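PDB 4E9J: secretin XcpQ from Pseudomonas aeruginosa, which forms the outer-membrane channel of the type II secretion system for export of proteins such as elastase LasB, with its periplasmic N0, N1 and N2 domains present in this chain. Local coordinates for residues A62-S65 against L66-Y70; L74-M77 against S78-F82; E127-P130 against L131-L135; Y185-V188 against M189-A192. All blocks are in the same frame, centred on the assembly; numbering follows the deposited sequence.

Interaction 1 of 4, residues A62-S65 against L66-Y70; sequences AQLS and LSEVY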
ATOM      1  N   ALA A  62      19.628  14.647  -2.336  1.00 38.44           N
ATOM      2  CA  ALA A  62      20.144  13.838  -1.245  1.00 38.09           C
ATOM      3  C   ALA A  62      21.161  12.839  -1.791  1.00 39.85           C
ATOM      4  O   ALA A  62      20.977  12.287  -2.887  1.00 39.69           O
ATOM      5  CB  ALA A  62      19.010  13.054  -0.609  1.00 39.27           C
ATOM      6  N   GLN A  63      22.183  12.537  -1.002  1.00 33.34           N
ATOM      7  CA  GLN A  63      23.185  11.596  -1.468  1.00 32.27           C
ATOM      8  C   GLN A  63      22.685  10.189  -1.211  1.00 32.63           C
ATOM      9  O   GLN A  63      22.125   9.916  -0.160  1.00 28.89           O
ATOM     10  CB  GLN A  63      24.579  11.878  -0.880  1.00 33.20           C
ATOM     11  CG  GLN A  63      24.789  11.542   0.585  1.00 46.70           C
ATOM     12  CD  GLN A  63      26.241  11.734   0.965  1.00 59.50           C
ATOM     13  OE1 GLN A  63      26.893  12.680   0.513  1.00 52.85           O
ATOM     14  NE2 GLN A  63      26.773  10.879   1.845  1.00 50.70           N
ATOM     15  N   LEU A  64      22.838   9.324  -2.202  1.00 29.26           N
ATOM     16  CA  LEU A  64      22.362   7.958  -2.128  1.00 29.60           C
ATOM     17  C   LEU A  64      23.502   6.970  -2.177  1.00 30.23           C
ATOM     18  O   LEU A  64      24.411   7.135  -2.973  1.00 29.67           O
ATOM     19  CB  LEU A  64      21.453   7.694  -3.338  1.00 30.20           C
ATOM     20  CG  LEU A  64      20.246   8.621  -3.491  1.00 34.78           C
ATOM     21  CD1 LEU A  64      19.486   8.265  -4.730  1.00 35.37           C
ATOM     22  CD2 LEU A  64      19.327   8.552  -2.286  1.00 35.37           C
ATOM     23  N   SER A  65      23.420   5.918  -1.386  1.00 25.52           N
ATOM     24  CA  SER A  65      24.368   4.805  -1.404  1.00 26.52           C
ATOM     25  C   SER A  65      24.063   3.952  -2.628  1.00 33.30           C
ATOM     26  O   SER A  65      23.011   4.118  -3.250  1.00 31.03           O
ATOM     27  CB  SER A  65      24.166   3.951  -0.167  1.00 30.19           C
ATOM     28  OG  SER A  65      22.849   3.421  -0.221  1.00 41.01           O
ATOM     29  N   LEU A  66      24.907   2.964  -2.899  1.00 33.50           N
ATOM     30  CA  LEU A  66      24.746   2.066  -4.045  1.00 34.83           C
ATOM     31  C   LEU A  66      23.387   1.354  -4.007  1.00 38.54           C
ATOM     32  O   LEU A  66      22.676   1.313  -5.019  1.00 37.42           O
ATOM     33  CB  LEU A  66      25.901   1.038  -4.033  1.00 35.84           C
ATOM     34  CG  LEU A  66      25.949   0.020  -5.156  1.00 43.17           C
ATOM     35  CD1 LEU A  66      26.011   0.710  -6.497  1.00 44.04           C
ATOM     36  CD2 LEU A  66      27.154  -0.904  -4.993  1.00 48.02           C
ATOM     37  N   SER A  67      23.021   0.824  -2.822  1.00 33.99           N
ATOM     38  CA  SER A  67      21.757   0.112  -2.625  1.00 32.90           C
ATOM     39  C   SER A  67      20.564   1.057  -2.793  1.00 35.12           C
ATOM     40  O   SER A  67      19.546   0.644  -3.345  1.00 36.09           O
ATOM     41  CB  SER A  67      21.731  -0.559  -1.256  1.00 35.97           C
ATOM     42  OG  SER A  67      21.718   0.391  -0.202  1.00 47.46           O
ATOM     43  N   GLU A  68      20.691   2.317  -2.353  1.00 27.51           N
ATOM     44  CA  GLU A  68      19.619   3.298  -2.522  1.00 26.49           C
ATOM     45  C   GLU A  68      19.475   3.748  -3.984  1.00 31.87           C
ATOM     46  O   GLU A  68      18.350   4.017  -4.414  1.00 31.38           O
ATOM     47  CB  GLU A  68      19.735   4.478  -1.551  1.00 27.68           C
ATOM     48  CG  GLU A  68      19.708   4.060  -0.088  1.00 34.11           C
ATOM     49  CD  GLU A  68      20.356   5.012   0.903  1.00 53.51           C
ATOM     50  OE1 GLU A  68      21.095   5.927   0.472  1.00 36.81           O
ATOM     51  OE2 GLU A  68      20.127   4.836   2.122  1.00 41.51           O
ATOM     52  N   VAL A  69      20.569   3.772  -4.764  1.00 28.86           N
ATOM     53  CA  VAL A  69      20.511   4.085  -6.205  1.00 29.65           C
ATOM     54  C   VAL A  69      19.718   2.969  -6.907  1.00 32.07           C
ATOM     55  O   VAL A  69      18.919   3.245  -7.803  1.00 30.89           O
ATOM     56  CB  VAL A  69      21.930   4.262  -6.820  1.00 33.85           C
ATOM     57  CG1 VAL A  69      21.891   4.257  -8.359  1.00 34.22           C
ATOM     58  CG2 VAL A  69      22.593   5.540  -6.297  1.00 33.36           C
ATOM     59  N   TYR A  70      19.930   1.711  -6.486  1.00 30.91           N
ATOM     60  CA  TYR A  70      19.207   0.580  -7.045  1.00 32.42           C
ATOM     61  C   TYR A  70      17.706   0.668  -6.705  1.00 34.04           C
ATOM     62  O   TYR A  70      16.880   0.407  -7.576  1.00 33.98           O
ATOM     63  CB  TYR A  70      19.808  -0.746  -6.576  1.00 36.51           C
ATOM     64  CG  TYR A  70      19.323  -1.903  -7.421  1.00 39.46           C
ATOM     65  CD1 TYR A  70      19.830  -2.121  -8.701  1.00 41.65           C
ATOM     66  CD2 TYR A  70      18.294  -2.726  -6.983  1.00 40.97           C
ATOM     67  CE1 TYR A  70      19.362  -3.169  -9.502  1.00 42.13           C
ATOM     68  CE2 TYR A  70      17.828  -3.782  -7.770  1.00 42.60           C
ATOM     69  CZ  TYR A  70      18.354  -3.987  -9.039  1.00 51.15           C
ATOM     70  OH  TYR A  70      17.902  -5.001  -9.854  1.00 59.21           O
TER
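A capping box formed by Ser65 and Glu68 opens helix 66-79 of the N0 domain, where the short strand 63-65 gives way to the helix at 98° to it. Ser65 is the N-cap. Its OG, lying between its own backbone N and carbonyl carbon (chi1 62°), is thereby turned back over the first turn and accepts from Glu68 N at 3.2 Å. The return bond runs from Ser65 N to Glu68 OE1 at 3.0 Å and is almost straight, 175° at the hydrogen, although the N-H meets the carboxylate from above its plane. Glu68 has its chain extended beyond CG, and its other oxygen, OE2, is hydrogen-bonded to Ser147 OG. Behind the cap, the first full helical bond joins Val69 N to Ser65 O at 2.9 Å. An apolar touch accompanies it, as Leu64 CB packs on Val69 CG2 at 3.8 Å; Val69 also reaches Trp22 and Ile38, on the neighbouring strand and helix of the domain. Two amide N-H groups at the start of the helix, those of Ser65 and Glu68, thus find side-chain acceptors, and the buried carboxylate is gripped at both oxygens; the positive end of the helix dipole would probably favour its charged form.

Interaction 2 of 4, residues L74-M77 against S78-F82; sequences LSVM and STHGF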
ATOM      1  N   LEU A  74      14.536   0.948  -9.421  1.00 30.93           N
ATOM      2  CA  LEU A  74      13.296   0.140  -9.412  1.00 30.31           C
ATOM      3  C   LEU A  74      12.047   1.008  -9.413  1.00 32.16           C
ATOM      4  O   LEU A  74      11.076   0.671 -10.085  1.00 32.74           O
ATOM      5  CB  LEU A  74      13.284  -0.809  -8.216  1.00 30.99           C
ATOM      6  CG  LEU A  74      14.372  -1.885  -8.176  1.00 35.35           C
ATOM      7  CD1 LEU A  74      14.205  -2.761  -6.940  1.00 37.83           C
ATOM      8  CD2 LEU A  74      14.385  -2.705  -9.427  1.00 37.23           C
ATOM      9  N   SER A  75      12.081   2.140  -8.689  1.00 26.63           N
ATOM     10  CA  SER A  75      10.987   3.094  -8.630  1.00 26.72           C
ATOM     11  C   SER A  75      10.774   3.734  -9.987  1.00 31.72           C
ATOM     12  O   SER A  75       9.630   3.921 -10.388  1.00 31.37           O
ATOM     13  CB  SER A  75      11.247   4.178  -7.586  1.00 30.38           C
ATOM     14  OG  SER A  75      10.771   3.769  -6.314  1.00 40.89           O
ATOM     15  N   VAL A  76      11.862   4.075 -10.703  1.00 29.34           N
ATOM     16  CA  VAL A  76      11.748   4.664 -12.043  1.00 28.62           C
ATOM     17  C   VAL A  76      11.170   3.633 -13.019  1.00 30.30           C
ATOM     18  O   VAL A  76      10.277   3.955 -13.791  1.00 30.54           O
ATOM     19  CB  VAL A  76      13.098   5.278 -12.516  1.00 33.29           C
ATOM     20  CG1 VAL A  76      13.079   5.624 -14.006  1.00 32.67           C
ATOM     21  CG2 VAL A  76      13.421   6.524 -11.693  1.00 33.40           C
ATOM     22  N   MET A  77      11.632   2.396 -12.958  1.00 27.09           N
ATOM     23  CA  MET A  77      11.128   1.344 -13.850  1.00 27.81           C
ATOM     24  C   MET A  77       9.627   1.138 -13.597  1.00 37.39           C
ATOM     25  O   MET A  77       8.832   1.210 -14.531  1.00 37.95           O
ATOM     26  CB  MET A  77      11.869   0.021 -13.589  1.00 29.68           C
ATOM     27  CG  MET A  77      13.301  -0.091 -14.164  1.00 31.76           C
ATOM     28  SD  MET A  77      13.599   0.461 -15.870  1.00 35.70           S
ATOM     29  CE  MET A  77      14.180   2.041 -15.576  1.00 32.82           C
ATOM     30  N   SER A  78       9.247   0.922 -12.328  1.00 34.90           N
ATOM     31  CA  SER A  78       7.853   0.776 -11.925  1.00 34.73           C
ATOM     32  C   SER A  78       7.006   1.988 -12.313  1.00 38.38           C
ATOM     33  O   SER A  78       5.899   1.788 -12.810  1.00 37.78           O
ATOM     34  CB  SER A  78       7.738   0.507 -10.427  1.00 39.79           C
ATOM     35  OG  SER A  78       6.386   0.487 -10.006  1.00 57.70           O
ATOM     36  N   THR A  79       7.546   3.226 -12.196  1.00 34.20           N
ATOM     37  CA  THR A  79       6.802   4.434 -12.598  1.00 34.27           C
ATOM     38  C   THR A  79       6.364   4.371 -14.063  1.00 39.32           C
ATOM     39  O   THR A  79       5.257   4.786 -14.366  1.00 39.14           O
ATOM     40  CB  THR A  79       7.615   5.727 -12.340  1.00 39.97           C
ATOM     41  OG1 THR A  79       7.755   5.929 -10.922  1.00 39.54           O
ATOM     42  CG2 THR A  79       6.974   7.004 -12.977  1.00 33.75           C
ATOM     43  N   HIS A  80       7.213   3.836 -14.952  1.00 37.62           N
ATOM     44  CA  HIS A  80       6.946   3.794 -16.385  1.00 36.93           C
ATOM     45  C   HIS A  80       6.437   2.435 -16.889  1.00 41.51           C
ATOM     46  O   HIS A  80       6.348   2.233 -18.090  1.00 40.25           O
ATOM     47  CB  HIS A  80       8.205   4.272 -17.135  1.00 36.88           C
ATOM     48  CG  HIS A  80       8.571   5.670 -16.770  1.00 39.49           C
ATOM     49  ND1 HIS A  80       8.073   6.695 -17.546  1.00 41.76           N
ATOM     50  CD2 HIS A  80       9.176   6.222 -15.701  1.00 41.06           C
ATOM     51  CE1 HIS A  80       8.404   7.818 -16.957  1.00 41.16           C
ATOM     52  NE2 HIS A  80       9.051   7.609 -15.856  1.00 41.22           N
ATOM     53  N   GLY A  81       6.047   1.555 -15.978  1.00 39.44           N
ATOM     54  CA  GLY A  81       5.461   0.265 -16.321  1.00 38.18           C
ATOM     55  C   GLY A  81       6.414  -0.810 -16.763  1.00 39.79           C
ATOM     56  O   GLY A  81       6.027  -1.659 -17.566  1.00 38.25           O
ATOM     57  N   PHE A  82       7.638  -0.830 -16.203  1.00 34.94           N
ATOM     58  CA  PHE A  82       8.638  -1.846 -16.506  1.00 33.44           C
ATOM     59  C   PHE A  82       9.027  -2.623 -15.256  1.00 35.20           C
ATOM     60  O   PHE A  82       8.884  -2.108 -14.149  1.00 36.74           O
ATOM     61  CB  PHE A  82       9.881  -1.208 -17.157  1.00 34.96           C
ATOM     62  CG  PHE A  82       9.525  -0.373 -18.367  1.00 36.46           C
ATOM     63  CD1 PHE A  82       8.973  -0.958 -19.492  1.00 40.05           C
ATOM     64  CD2 PHE A  82       9.645   1.009 -18.338  1.00 38.30           C
ATOM     65  CE1 PHE A  82       8.555  -0.181 -20.574  1.00 40.56           C
ATOM     66  CE2 PHE A  82       9.238   1.785 -19.422  1.00 41.43           C
ATOM     67  CZ  PHE A  82       8.690   1.185 -20.534  1.00 40.14           C
TER
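Met77 O is the acceptor on which the C-terminal end of helix 66-79 closes in a Schellman motif. Phe82 N donates to it at 2.9 Å from above the carbonyl plane, while Gly81, the C-prime residue with positive phi, bonds through its N to Ser78 O. His80 N donates to Val76 O at 3.3 Å and, weakly, to Met77 O. His80 also turns the edge of its ring to Val76 O, with CD2 3.2 Å away. The tight side is that of the buried Met77 and Val76, which pack on Ile31, Ile35 and Phe34 of helix 31-42; Met77 CB to Phe82 CB, 4.3 Å, is a light apolar touch. Thr79 folds its hydroxyl back on the preceding turn, with OG1 beside its own N (chi1 -68°), and donates to Ser75 O at 2.8 Å. Ser75 O also takes Thr79 N, the two donors coming from opposite faces of its plane. Thr79 OG1 is further bonded to Ser154 OG, and Ser75 OG to His141 NE2, both in the N1 domain. Leu74 and Ser78, by contrast, are exposed and meet chiefly through the bond from Ser78 N to Leu74 O. The carbonyls of Val76, Met77 and Ser78 thus find donors within the turn, and the hydroxyls extend the bonding into N1.

Interaction 3 of 4, residues E127-P130 against L131-L135; sequences ELIP and LIRPL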
ATOM      1  N   GLU A 127       5.758   7.206   8.688  1.00 29.02           N
ATOM      2  CA  GLU A 127       4.615   7.877   9.301  1.00 28.10           C
ATOM      3  C   GLU A 127       3.972   8.956   8.408  1.00 31.22           C
ATOM      4  O   GLU A 127       2.816   9.295   8.641  1.00 30.42           O
ATOM      5  CB  GLU A 127       5.020   8.440  10.661  1.00 29.55           C
ATOM      6  CG  GLU A 127       5.384   7.335  11.638  1.00 37.66           C
ATOM      7  CD  GLU A 127       5.935   7.781  12.975  1.00 62.50           C
ATOM      8  OE1 GLU A 127       6.013   9.010  13.203  1.00 42.05           O
ATOM      9  OE2 GLU A 127       6.283   6.900  13.800  1.00 54.17           O
ATOM     10  N   LEU A 128       4.708   9.526   7.419  1.00 27.45           N
ATOM     11  CA  LEU A 128       4.148  10.542   6.533  1.00 26.73           C
ATOM     12  C   LEU A 128       3.446   9.913   5.332  1.00 30.07           C
ATOM     13  O   LEU A 128       2.526  10.535   4.825  1.00 30.66           O
ATOM     14  CB  LEU A 128       5.235  11.528   6.054  1.00 26.50           C
ATOM     15  CG  LEU A 128       6.031  12.245   7.160  1.00 30.78           C
ATOM     16  CD1 LEU A 128       7.092  13.119   6.562  1.00 31.97           C
ATOM     17  CD2 LEU A 128       5.117  13.136   8.041  1.00 33.77           C
ATOM     18  N   ILE A 129       3.832   8.687   4.908  1.00 28.38           N
ATOM     19  CA  ILE A 129       3.277   7.992   3.724  1.00 30.03           C
ATOM     20  C   ILE A 129       1.725   8.003   3.661  1.00 34.69           C
ATOM     21  O   ILE A 129       1.164   8.422   2.639  1.00 33.40           O
ATOM     22  CB  ILE A 129       3.845   6.536   3.609  1.00 34.88           C
ATOM     23  CG1 ILE A 129       5.378   6.497   3.320  1.00 37.65           C
ATOM     24  CG2 ILE A 129       3.028   5.695   2.599  1.00 37.28           C
ATOM     25  CD1 ILE A 129       5.846   6.312   1.882  1.00 49.94           C
ATOM     26  N   PRO A 130       0.983   7.558   4.708  1.00 32.04           N
ATOM     27  CA  PRO A 130      -0.496   7.604   4.593  1.00 30.85           C
ATOM     28  C   PRO A 130      -1.066   9.027   4.522  1.00 33.00           C
ATOM     29  O   PRO A 130      -2.181   9.221   4.028  1.00 30.71           O
ATOM     30  CB  PRO A 130      -1.005   6.817   5.809  1.00 32.49           C
ATOM     31  CG  PRO A 130       0.215   6.401   6.595  1.00 38.08           C
ATOM     32  CD  PRO A 130       1.428   7.048   6.020  1.00 33.92           C
ATOM     33  N   LEU A 131      -0.296  10.031   4.979  1.00 28.44           N
ATOM     34  CA  LEU A 131      -0.765  11.414   4.938  1.00 27.62           C
ATOM     35  C   LEU A 131      -0.516  12.073   3.571  1.00 32.91           C
ATOM     36  O   LEU A 131      -1.176  13.050   3.232  1.00 31.60           O
ATOM     37  CB  LEU A 131      -0.087  12.205   6.044  1.00 27.47           C
ATOM     38  CG  LEU A 131      -0.079  11.542   7.442  1.00 31.30           C
ATOM     39  CD1 LEU A 131       0.584  12.444   8.436  1.00 31.57           C
ATOM     40  CD2 LEU A 131      -1.487  11.153   7.894  1.00 33.82           C
ATOM     41  N   ILE A 132       0.427  11.551   2.788  1.00 32.02           N
ATOM     42  CA  ILE A 132       0.711  12.132   1.477  1.00 32.72           C
ATOM     43  C   ILE A 132       0.136  11.294   0.340  1.00 34.37           C
ATOM     44  O   ILE A 132      -0.015  11.819  -0.754  1.00 32.98           O
ATOM     45  CB  ILE A 132       2.221  12.463   1.285  1.00 36.61           C
ATOM     46  CG1 ILE A 132       3.099  11.224   1.427  1.00 38.35           C
ATOM     47  CG2 ILE A 132       2.658  13.574   2.280  1.00 38.18           C
ATOM     48  CD1 ILE A 132       4.459  11.392   0.869  1.00 54.51           C
ATOM     49  N   ARG A 133      -0.195  10.019   0.576  1.00 33.95           N
ATOM     50  CA  ARG A 133      -0.795   9.188  -0.473  1.00 35.03           C
ATOM     51  C   ARG A 133      -2.056   9.821  -1.118  1.00 38.12           C
ATOM     52  O   ARG A 133      -2.117   9.806  -2.351  1.00 37.29           O
ATOM     53  CB  ARG A 133      -1.073   7.746  -0.019  1.00 36.49           C
ATOM     54  CG  ARG A 133      -0.914   6.755  -1.168  1.00 50.76           C
ATOM     55  CD  ARG A 133      -1.222   5.331  -0.768  1.00 55.98           C
ATOM     56  NE  ARG A 133      -0.181   4.708   0.049  1.00 60.11           N
ATOM     57  CZ  ARG A 133       0.973   4.217  -0.402  1.00 76.04           C
ATOM     58  NH1 ARG A 133       1.286   4.301  -1.694  1.00 62.71           N
ATOM     59  NH2 ARG A 133       1.834   3.654   0.437  1.00 67.69           N
ATOM     60  N   PRO A 134      -2.980  10.526  -0.411  1.00 35.38           N
ATOM     61  CA  PRO A 134      -4.104  11.159  -1.144  1.00 35.12           C
ATOM     62  C   PRO A 134      -3.683  12.156  -2.223  1.00 40.45           C
ATOM     63  O   PRO A 134      -4.497  12.528  -3.075  1.00 38.91           O
ATOM     64  CB  PRO A 134      -4.914  11.881  -0.050  1.00 36.62           C
ATOM     65  CG  PRO A 134      -4.384  11.457   1.226  1.00 40.73           C
ATOM     66  CD  PRO A 134      -3.099  10.736   1.055  1.00 36.61           C
ATOM     67  N   LEU A 135      -2.426  12.601  -2.179  1.00 38.45           N
ATOM     68  CA  LEU A 135      -1.936  13.584  -3.110  1.00 39.17           C
ATOM     69  C   LEU A 135      -1.232  12.974  -4.300  1.00 42.04           C
ATOM     70  O   LEU A 135      -0.953  13.713  -5.232  1.00 43.11           O
ATOM     71  CB  LEU A 135      -0.979  14.520  -2.388  1.00 40.54           C
ATOM     72  CG  LEU A 135      -1.526  15.169  -1.111  1.00 47.91           C
ATOM     73  CD1 LEU A 135      -0.439  15.924  -0.402  1.00 49.07           C
ATOM     74  CD2 LEU A 135      -2.686  16.086  -1.422  1.00 50.28           C
TER
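Ile129 and Arg133, one turn apart, cross at a slant, and the touch is made by the CG2 branch of the isoleucine. This methyl lies anti to the backbone N of Ile129 and meets the guanidinium obliquely, 3.2 Å from Arg133 NH2. The arginine chain gets there by bending at chi3 (-74°), which folds its end back along the helix toward the preceding turn. Between the same two residues, Ile129 O accepts two backbone donors: Arg133 N at 2.9 Å comes nearly in line with the carbonyl, whereas Ile132 N, at 3.2 Å, stands well above its plane. Leu131 is turned the other way, its CB resting 3.3 Å from Leu128 O. That carbonyl also receives Leu131 N at 2.9 Å and, more weakly, Ile132 N. The segment belongs to helix 125-132 of the N1 domain, kinked at Pro130, whose N has no hydrogen to give to the turn before; i to i-3 bonds such as that from Leu131 N to Leu128 O mark the stretch that leads into a 3-10 turn at 133-135. Pro134 lays its CD 3.5 Å from Pro130 O. Ile132, buried, and Ile129, partly exposed, face Leu151 of the N1 sheet, while the buried Leu131 meets Leu170 of helix 157-171 and Ile222 and Leu224 of the N2 sheet. Toward the second subunit, Glu127 OE2 makes a salt bridge with Arg184 of that subunit, and Pro130 packs on its Arg220.

Interaction 4 of 4, residues Y185-V188 against M189-A192; sequences YGWV and MDAA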
ATOM      1  N   TYR A 185     -22.761  11.501   3.227  1.00 29.01           N
ATOM      2  CA  TYR A 185     -23.660  12.481   2.602  1.00 29.76           C
ATOM      3  C   TYR A 185     -22.947  13.696   1.997  1.00 35.57           C
ATOM      4  O   TYR A 185     -23.316  14.141   0.914  1.00 36.38           O
ATOM      5  CB  TYR A 185     -24.676  12.971   3.648  1.00 30.74           C
ATOM      6  CG  TYR A 185     -25.396  11.829   4.324  1.00 33.80           C
ATOM      7  CD1 TYR A 185     -26.312  11.044   3.625  1.00 34.89           C
ATOM      8  CD2 TYR A 185     -25.079  11.457   5.624  1.00 34.76           C
ATOM      9  CE1 TYR A 185     -26.935   9.949   4.225  1.00 36.47           C
ATOM     10  CE2 TYR A 185     -25.702  10.374   6.238  1.00 35.61           C
ATOM     11  CZ  TYR A 185     -26.643   9.629   5.543  1.00 42.27           C
ATOM     12  OH  TYR A 185     -27.273   8.560   6.143  1.00 40.67           O
ATOM     13  N   GLY A 186     -21.982  14.240   2.718  1.00 31.41           N
ATOM     14  CA  GLY A 186     -21.261  15.425   2.296  1.00 30.25           C
ATOM     15  C   GLY A 186     -20.239  15.178   1.212  1.00 30.50           C
ATOM     16  O   GLY A 186     -19.853  14.035   0.936  1.00 30.81           O
ATOM     17  N   TRP A 187     -19.936  16.261   0.501  1.00 24.83           N
ATOM     18  CA  TRP A 187     -18.913  16.309  -0.522  1.00 24.87           C
ATOM     19  C   TRP A 187     -17.611  16.681   0.212  1.00 27.97           C
ATOM     20  O   TRP A 187     -17.588  17.672   0.910  1.00 25.78           O
ATOM     21  CB  TRP A 187     -19.258  17.362  -1.566  1.00 24.54           C
ATOM     22  CG  TRP A 187     -18.112  17.750  -2.441  1.00 24.93           C
ATOM     23  CD1 TRP A 187     -17.658  19.008  -2.672  1.00 27.70           C
ATOM     24  CD2 TRP A 187     -17.415  16.901  -3.345  1.00 25.22           C
ATOM     25  NE1 TRP A 187     -16.724  18.996  -3.669  1.00 27.09           N
ATOM     26  CE2 TRP A 187     -16.498  17.703  -4.048  1.00 29.09           C
ATOM     27  CE3 TRP A 187     -17.442  15.522  -3.601  1.00 27.18           C
ATOM     28  CZ2 TRP A 187     -15.655  17.184  -5.032  1.00 29.19           C
ATOM     29  CZ3 TRP A 187     -16.568  15.003  -4.533  1.00 29.26           C
ATOM     30  CH2 TRP A 187     -15.692  15.829  -5.243  1.00 30.17           C
ATOM     31  N   VAL A 188     -16.580  15.833   0.099  1.00 26.83           N
ATOM     32  CA  VAL A 188     -15.253  15.966   0.734  1.00 27.66           C
ATOM     33  C   VAL A 188     -14.600  17.353   0.791  1.00 31.90           C
ATOM     34  O   VAL A 188     -14.100  17.746   1.831  1.00 30.54           O
ATOM     35  CB  VAL A 188     -14.283  14.891   0.142  1.00 30.90           C
ATOM     36  CG1 VAL A 188     -14.099  15.049  -1.377  1.00 31.65           C
ATOM     37  CG2 VAL A 188     -12.952  14.905   0.848  1.00 30.55           C
ATOM     38  N   MET A 189     -14.606  18.081  -0.311  1.00 29.61           N
ATOM     39  CA  MET A 189     -13.964  19.390  -0.446  1.00 27.64           C
ATOM     40  C   MET A 189     -14.735  20.456   0.303  1.00 30.97           C
ATOM     41  O   MET A 189     -14.117  21.372   0.847  1.00 28.32           O
ATOM     42  CB  MET A 189     -13.789  19.781  -1.920  1.00 29.40           C
ATOM     43  CG  MET A 189     -13.045  18.754  -2.766  1.00 30.97           C
ATOM     44  SD  MET A 189     -11.511  18.107  -2.026  1.00 33.97           S
ATOM     45  CE  MET A 189     -10.488  19.545  -2.128  1.00 31.01           C
ATOM     46  N   ASP A 190     -16.058  20.324   0.401  1.00 29.23           N
ATOM     47  CA  ASP A 190     -16.842  21.286   1.165  1.00 30.28           C
ATOM     48  C   ASP A 190     -16.553  21.103   2.638  1.00 32.64           C
ATOM     49  O   ASP A 190     -16.352  22.085   3.341  1.00 28.61           O
ATOM     50  CB  ASP A 190     -18.349  21.092   0.954  1.00 32.52           C
ATOM     51  CG  ASP A 190     -18.865  21.537  -0.382  1.00 43.59           C
ATOM     52  OD1 ASP A 190     -18.154  22.302  -1.065  1.00 45.94           O
ATOM     53  OD2 ASP A 190     -19.966  21.100  -0.756  1.00 46.94           O
ATOM     54  N   ALA A 191     -16.574  19.840   3.111  1.00 30.65           N
ATOM     55  CA  ALA A 191     -16.331  19.562   4.529  1.00 31.18           C
ATOM     56  C   ALA A 191     -14.960  20.078   4.950  1.00 32.36           C
ATOM     57  O   ALA A 191     -14.850  20.726   5.983  1.00 31.32           O
ATOM     58  CB  ALA A 191     -16.421  18.062   4.788  1.00 32.23           C
ATOM     59  N   ALA A 192     -13.921  19.824   4.130  1.00 28.85           N
ATOM     60  CA  ALA A 192     -12.562  20.285   4.463  1.00 28.83           C
ATOM     61  C   ALA A 192     -12.492  21.810   4.577  1.00 32.48           C
ATOM     62  O   ALA A 192     -11.975  22.314   5.560  1.00 31.56           O
ATOM     63  CB  ALA A 192     -11.560  19.778   3.426  1.00 29.54           C
TER
HETATM   64  O   HOH W   1     -21.580  18.864   1.063  1.00 35.57           O
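Trp187 and Met189 lie side by side at the start of helix 188-201 in the N2 domain, with Trp187 in the N-cap position. With CG anti to the backbone N (chi1 164°), the indole is carried alongside Met189 at the N-terminal end of the helix rather than along its later turns. Met189 CB is 3.5 Å from Trp187 NE1, and Met189 CG rests 3.8 Å from Trp187 CZ2. Over one indole face, offset toward its rim, sit Met189 N and a methyl of Val188, CG1. That same methyl is 4.1 Å from Met189 SD, the bent methionine chain running alongside both the tryptophan and the valine. Val188 turns its branches inward to Ala214 and Ala216, and its backbone N is hydrogen-bonded to Asn219 OD1. The carboxylate of Asp190 comes to the indole edge, its plane 83° from the ring, with CG 3.6 Å from Trp187 CD1. Backbone bonds start the helix: Trp187 O accepts from Ala191 N at 3.3 Å and weakly from Asp190 N, and Val188 O from Ala192 N at 3.1 Å. A water bridges the N-cap residue and the first turn, accepting from Trp187 N and giving a weak bond to Asp190 OD2, 3.3 Å from the water oxygen.

Overall arrangement
From the N terminus the four contacts follow one another in series, none nested or crossed and none closing a loop, since each pairs adjoining segments in a local turn at or near a helix end. Interactions 1 and 2 open and close the same N0 helix, 66-79, their centres about 16 Å apart; both reach N1 through serines or a histidine of that domain. Interaction 3 lies in the first helix of N1, its centre about 20 Å from that of interaction 2, and touches both the N2 sheet and the second subunit. Interaction 4 begins the first helix of N2, across the chain's centre from interactions 1 and 2, about 41 Å from interaction 1 between centres.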